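Local coordinates for protein (sliding clamp) (PDB 1B77), which probably encircles DNA as a trimeric ring and tethers the phage replicative DNA polymerase to it, making synthesis processive, at residues Asn193-Ala206 / Phe209-Glu221. Numbering follows the deposited sequence.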
loop_
_atom_site.group_PDB
_atom_site.type_symbol
_atom_site.label_atom_id
_atom_site.label_comp_id
_atom_site.label_asym_id
_atom_site.label_seq_id
_atom_site.Cartn_x
_atom_site.Cartn_y
_atom_site.Cartn_z
ATOM N N ASN A 193 -26.255 -7.741 5.078
ATOM C CA ASN A 193 -27.066 -8.788 5.695
ATOM C C ASN A 193 -27.754 -9.558 4.569
ATOM O O ASN A 193 -28.318 -8.958 3.647
ATOM C CB ASN A 193 -28.133 -8.176 6.604
ATOM C CG ASN A 193 -27.542 -7.384 7.753
ATOM O OD1 ASN A 193 -26.868 -7.933 8.621
ATOM N ND2 ASN A 193 -27.797 -6.084 7.762
ATOM N N TYR A 194 -27.718 -10.882 4.637
ATOM C CA TYR A 194 -28.323 -11.672 3.585
ATOM C C TYR A 194 -29.261 -12.780 4.024
ATOM O O TYR A 194 -29.045 -13.435 5.038
ATOM C CB TYR A 194 -27.237 -12.309 2.712
ATOM C CG TYR A 194 -26.374 -11.321 1.974
ATOM C CD1 TYR A 194 -25.344 -10.635 2.623
ATOM C CD2 TYR A 194 -26.613 -11.042 0.632
ATOM C CE1 TYR A 194 -24.576 -9.691 1.939
ATOM C CE2 TYR A 194 -25.855 -10.102 -0.056
ATOM C CZ TYR A 194 -24.844 -9.432 0.601
ATOM O OH TYR A 194 -24.105 -8.501 -0.095
ATOM N N LYS A 195 -30.308 -12.967 3.232
ATOM C CA LYS A 195 -31.252 -14.049 3.440
ATOM C C LYS A 195 -30.610 -15.149 2.593
ATOM O O LYS A 195 -30.320 -14.932 1.420
ATOM C CB LYS A 195 -32.630 -13.685 2.874
ATOM C CG LYS A 195 -33.614 -14.847 2.877
ATOM C CD LYS A 195 -35.060 -14.374 2.715
ATOM C CE LYS A 195 -35.285 -13.670 1.388
ATOM N NZ LYS A 195 -36.701 -13.213 1.241
ATOM N N VAL A 196 -30.370 -16.313 3.182
ATOM C CA VAL A 196 -29.734 -17.408 2.454
ATOM C C VAL A 196 -30.704 -18.521 2.096
ATOM O O VAL A 196 -31.230 -19.198 2.970
ATOM C CB VAL A 196 -28.594 -18.015 3.284
ATOM C CG1 VAL A 196 -27.892 -19.116 2.489
ATOM C CG2 VAL A 196 -27.623 -16.921 3.689
ATOM N N MET A 197 -30.926 -18.713 0.804
ATOM C CA MET A 197 -31.835 -19.749 0.337
ATOM C C MET A 197 -31.072 -20.883 -0.347
ATOM O O MET A 197 -30.416 -20.681 -1.372
ATOM C CB MET A 197 -32.853 -19.133 -0.609
ATOM C CG MET A 197 -33.619 -18.002 0.046
ATOM S SD MET A 197 -34.610 -17.100 -1.114
ATOM C CE MET A 197 -33.393 -15.927 -1.752
ATOM N N LEU A 198 -31.170 -22.073 0.234
ATOM C CA LEU A 198 -30.478 -23.248 -0.277
ATOM C C LEU A 198 -31.424 -24.196 -1.015
ATOM O O LEU A 198 -32.537 -24.467 -0.558
ATOM C CB LEU A 198 -29.800 -23.965 0.885
ATOM C CG LEU A 198 -28.928 -23.032 1.730
ATOM C CD1 LEU A 198 -28.543 -23.710 3.028
ATOM C CD2 LEU A 198 -27.699 -22.630 0.937
ATOM N N TRP A 199 -30.970 -24.705 -2.157
ATOM C CA TRP A 199 -31.790 -25.595 -2.964
ATOM C C TRP A 199 -31.073 -26.825 -3.476
ATOM O O TRP A 199 -29.957 -26.744 -3.990
ATOM C CB TRP A 199 -32.345 -24.846 -4.166
ATOM C CG TRP A 199 -33.009 -25.741 -5.162
ATOM C CD1 TRP A 199 -34.212 -26.367 -5.026
ATOM C CD2 TRP A 199 -32.519 -26.087 -6.463
ATOM N NE1 TRP A 199 -34.507 -27.073 -6.165
ATOM C CE2 TRP A 199 -33.488 -26.914 -7.066
ATOM C CE3 TRP A 199 -31.361 -25.764 -7.184
ATOM C CZ2 TRP A 199 -33.334 -27.435 -8.352
ATOM C CZ3 TRP A 199 -31.208 -26.284 -8.471
ATOM C CH2 TRP A 199 -32.191 -27.106 -9.037
ATOM N N GLY A 200 -31.753 -27.959 -3.363
ATOM C CA GLY A 200 -31.196 -29.214 -3.822
ATOM C C GLY A 200 -32.275 -30.075 -4.448
ATOM O O GLY A 200 -33.343 -30.258 -3.873
ATOM N N ALA A 201 -31.998 -30.586 -5.640
ATOM C CA ALA A 201 -32.929 -31.451 -6.361
ATOM C C ALA A 201 -32.075 -32.465 -7.093
ATOM O O ALA A 201 -31.642 -32.228 -8.220
ATOM C CB ALA A 201 -33.758 -30.645 -7.354
ATOM N N GLY A 202 -31.828 -33.595 -6.443
ATOM C CA GLY A 202 -30.996 -34.613 -7.050
ATOM C C GLY A 202 -29.560 -34.124 -7.110
ATOM O O GLY A 202 -29.009 -33.641 -6.112
ATOM N N ASP A 203 -28.962 -34.231 -8.291
ATOM C CA ASP A 203 -27.583 -33.823 -8.521
ATOM C C ASP A 203 -27.455 -32.307 -8.699
ATOM O O ASP A 203 -26.363 -31.792 -8.943
ATOM C CB ASP A 203 -27.070 -34.517 -9.777
ATOM C CG ASP A 203 -27.797 -34.046 -11.026
ATOM O OD1 ASP A 203 -29.020 -33.793 -10.937
ATOM O OD2 ASP A 203 -27.151 -33.936 -12.092
ATOM N N LYS A 204 -28.567 -31.589 -8.586
ATOM C CA LYS A 204 -28.530 -30.143 -8.751
ATOM C C LYS A 204 -28.627 -29.411 -7.426
ATOM O O LYS A 204 -29.575 -29.596 -6.666
ATOM C CB LYS A 204 -29.651 -29.698 -9.688
ATOM C CG LYS A 204 -29.545 -30.350 -11.044
ATOM C CD LYS A 204 -30.461 -29.705 -12.047
ATOM C CE LYS A 204 -30.161 -30.213 -13.443
ATOM N NZ LYS A 204 -30.994 -29.506 -14.452
ATOM N N VAL A 205 -27.624 -28.584 -7.157
ATOM C CA VAL A 205 -27.573 -27.810 -5.927
ATOM C C VAL A 205 -27.140 -26.384 -6.222
ATOM O O VAL A 205 -26.268 -26.149 -7.052
ATOM C CB VAL A 205 -26.595 -28.435 -4.914
ATOM C CG1 VAL A 205 -27.178 -29.726 -4.373
ATOM C CG2 VAL A 205 -25.260 -28.711 -5.581
ATOM N N ALA A 206 -27.766 -25.433 -5.543
ATOM C CA ALA A 206 -27.436 -24.028 -5.725
ATOM C C ALA A 206 -27.841 -23.254 -4.488
ATOM O O ALA A 206 -28.627 -23.735 -3.670
ATOM C CB ALA A 206 -28.144 -23.467 -6.957
ATOM N N PHE A 209 -28.102 -15.756 -2.195
ATOM C CA PHE A 209 -27.882 -14.828 -1.091
ATOM C C PHE A 209 -28.549 -13.531 -1.497
ATOM O O PHE A 209 -28.175 -12.911 -2.500
ATOM C CB PHE A 209 -26.393 -14.584 -0.845
ATOM C CG PHE A 209 -25.665 -15.776 -0.301
ATOM C CD1 PHE A 209 -25.442 -16.895 -1.100
ATOM C CD2 PHE A 209 -25.195 -15.781 1.012
ATOM C CE1 PHE A 209 -24.763 -18.001 -0.599
ATOM C CE2 PHE A 209 -24.517 -16.881 1.518
ATOM C CZ PHE A 209 -24.300 -17.994 0.712
ATOM N N GLU A 210 -29.535 -13.121 -0.712
ATOM C CA GLU A 210 -30.258 -11.915 -1.031
ATOM C C GLU A 210 -30.250 -10.834 0.036
ATOM O O GLU A 210 -30.523 -11.088 1.214
ATOM C CB GLU A 210 -31.695 -12.268 -1.382
ATOM C CG GLU A 210 -32.531 -11.068 -1.726
ATOM C CD GLU A 210 -33.903 -11.455 -2.212
ATOM O OE1 GLU A 210 -34.602 -12.204 -1.490
ATOM O OE2 GLU A 210 -34.282 -11.008 -3.311
ATOM N N SER A 211 -29.926 -9.621 -0.396
ATOM C CA SER A 211 -29.907 -8.464 0.483
ATOM C C SER A 211 -30.869 -7.473 -0.142
ATOM O O SER A 211 -31.464 -7.747 -1.182
ATOM C CB SER A 211 -28.508 -7.847 0.554
ATOM O OG SER A 211 -28.122 -7.300 -0.699
ATOM N N SER A 212 -31.017 -6.318 0.488
ATOM C CA SER A 212 -31.908 -5.297 -0.033
ATOM C C SER A 212 -31.293 -4.637 -1.261
ATOM O O SER A 212 -31.980 -3.942 -2.004
ATOM C CB SER A 212 -32.167 -4.243 1.036
ATOM O OG SER A 212 -30.954 -3.636 1.444
ATOM N N GLN A 213 -29.999 -4.863 -1.472
ATOM C CA GLN A 213 -29.288 -4.266 -2.601
ATOM C C GLN A 213 -28.919 -5.204 -3.742
ATOM O O GLN A 213 -28.995 -4.831 -4.907
ATOM C CB GLN A 213 -28.005 -3.591 -2.109
ATOM C CG GLN A 213 -28.141 -2.114 -1.791
ATOM C CD GLN A 213 -26.807 -1.481 -1.428
ATOM O OE1 GLN A 213 -25.801 -1.660 -2.131
ATOM N NE2 GLN A 213 -26.791 -0.731 -0.329
ATOM N N VAL A 214 -28.510 -6.421 -3.418
ATOM C CA VAL A 214 -28.099 -7.358 -4.456
ATOM C C VAL A 214 -28.497 -8.807 -4.167
ATOM O O VAL A 214 -28.635 -9.202 -3.011
ATOM C CB VAL A 214 -26.550 -7.309 -4.646
ATOM C CG1 VAL A 214 -26.110 -8.291 -5.731
ATOM C CG2 VAL A 214 -26.113 -5.906 -5.015
ATOM N N SER A 215 -28.681 -9.587 -5.231
ATOM C CA SER A 215 -29.015 -11.001 -5.108
ATOM C C SER A 215 -27.952 -11.801 -5.839
ATOM O O SER A 215 -27.628 -11.490 -6.974
ATOM C CB SER A 215 -30.381 -11.305 -5.723
ATOM O OG SER A 215 -31.432 -11.006 -4.814
ATOM N N TYR A 216 -27.403 -12.818 -5.185
ATOM C CA TYR A 216 -26.389 -13.655 -5.816
ATOM C C TYR A 216 -26.858 -15.096 -5.864
ATOM O O TYR A 216 -27.548 -15.560 -4.954
ATOM C CB TYR A 216 -25.067 -13.648 -5.043
ATOM C CG TYR A 216 -24.426 -12.304 -4.805
ATOM C CD1 TYR A 216 -24.778 -11.534 -3.706
ATOM C CD2 TYR A 216 -23.417 -11.834 -5.644
ATOM C CE1 TYR A 216 -24.139 -10.329 -3.433
ATOM C CE2 TYR A 216 -22.767 -10.619 -5.379
ATOM C CZ TYR A 216 -23.135 -9.879 -4.268
ATOM O OH TYR A 216 -22.485 -8.707 -3.964
ATOM N N VAL A 217 -26.494 -15.794 -6.934
ATOM C CA VAL A 217 -26.813 -17.210 -7.078
ATOM C C VAL A 217 -25.480 -17.913 -7.316
ATOM O O VAL A 217 -24.766 -17.629 -8.285
ATOM C CB VAL A 217 -27.759 -17.507 -8.264
ATOM C CG1 VAL A 217 -27.850 -19.026 -8.478
ATOM C CG2 VAL A 217 -29.160 -16.948 -7.975
ATOM N N ILE A 218 -25.139 -18.815 -6.408
ATOM C CA ILE A 218 -23.886 -19.531 -6.508
ATOM C C ILE A 218 -24.102 -21.032 -6.618
ATOM O O ILE A 218 -24.832 -21.630 -5.825
ATOM C CB ILE A 218 -22.999 -19.238 -5.282
ATOM C CG1 ILE A 218 -22.734 -17.729 -5.194
ATOM C CG2 ILE A 218 -21.699 -20.005 -5.386
ATOM C CD1 ILE A 218 -22.196 -17.270 -3.860
ATOM N N ALA A 219 -23.459 -21.629 -7.615
ATOM C CA ALA A 219 -23.550 -23.065 -7.833
ATOM C C ALA A 219 -22.808 -23.763 -6.705
ATOM O O ALA A 219 -21.805 -23.254 -6.211
ATOM C CB ALA A 219 -22.927 -23.430 -9.177
ATOM N N MET A 220 -23.305 -24.917 -6.285
ATOM C CA MET A 220 -22.653 -25.658 -5.217
ATOM C C MET A 220 -21.892 -26.861 -5.764
ATOM O O MET A 220 -22.128 -27.300 -6.887
ATOM C CB MET A 220 -23.680 -26.087 -4.166
ATOM C CG MET A 220 -24.321 -24.900 -3.450
ATOM S SD MET A 220 -25.533 -25.395 -2.210
ATOM C CE MET A 220 -25.474 -24.021 -1.146
ATOM N N GLU A 221 -20.973 -27.381 -4.959
ATOM C CA GLU A 221 -20.130 -28.504 -5.356
ATOM C C GLU A 221 -20.803 -29.864 -5.490
ATOM O O GLU A 221 -21.861 -30.112 -4.912
ATOM C CB GLU A 221 -18.947 -28.614 -4.398
ATOM C CG GLU A 221 -18.156 -27.323 -4.305
ATOM C CD GLU A 221 -17.783 -26.795 -5.667
ATOM O OE1 GLU A 221 -17.123 -27.537 -6.423
ATOM O OE2 GLU A 221 -18.157 -25.644 -5.989
HETATM O O HOH W 1 -30.124 -6.744 3.386
HETATM O O HOH W 2 -25.804 -6.041 -0.396
#
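Lys195 and Glu210 form an antiparallel hydrogen-bonded pair where two successive β-hairpins share the strand 204-210, a three-strand meander within a six-strand antiparallel sheet to which both halves of the chain contribute; strand 38-44 lies beside 215-219. Both backbone bonds of the pair are nearly straight: Lys195 N reaches Glu210 O at 2.8 Å, and Glu210 N returns to Lys195 O with an N-H...O angle of 169°. With CG anti to the backbone N in both, their side chains run alongside each other, and the Lys195 chain, bent at chi3, ends with Lys195 NZ 3.6 Å from Glu210 OE1 in a long salt bridge. At the other end, Met220 N donates to Val205 O at 3.3 Å, a longer bond whose donor stands 50° out of the carbonyl plane, not on a lone pair.

The hairpin turn beyond Glu210 is organised by Ser211. Ser211 OG lies between N and carbonyl carbon (chi1 66°) and accepts from Val214 N at 2.9 Å and, less directly, from Gln213 N, giving an ST motif and an ST turn. One water joins this OG to Tyr194 OH, which also bonds Gln190 O; a second accepts from Ser212 N and donates to Asn193 O. Tyr216 OH hydrogen-bonds with Asn13 OD1 and Gln190 N. Tyr194 CE2 lies in plane at the edge of the Tyr216 ring, 3.8 Å from Tyr216 CE1, while Ser211 CB makes a CH-pi contact over one Tyr194 face, 3.9 Å from the ring centroid.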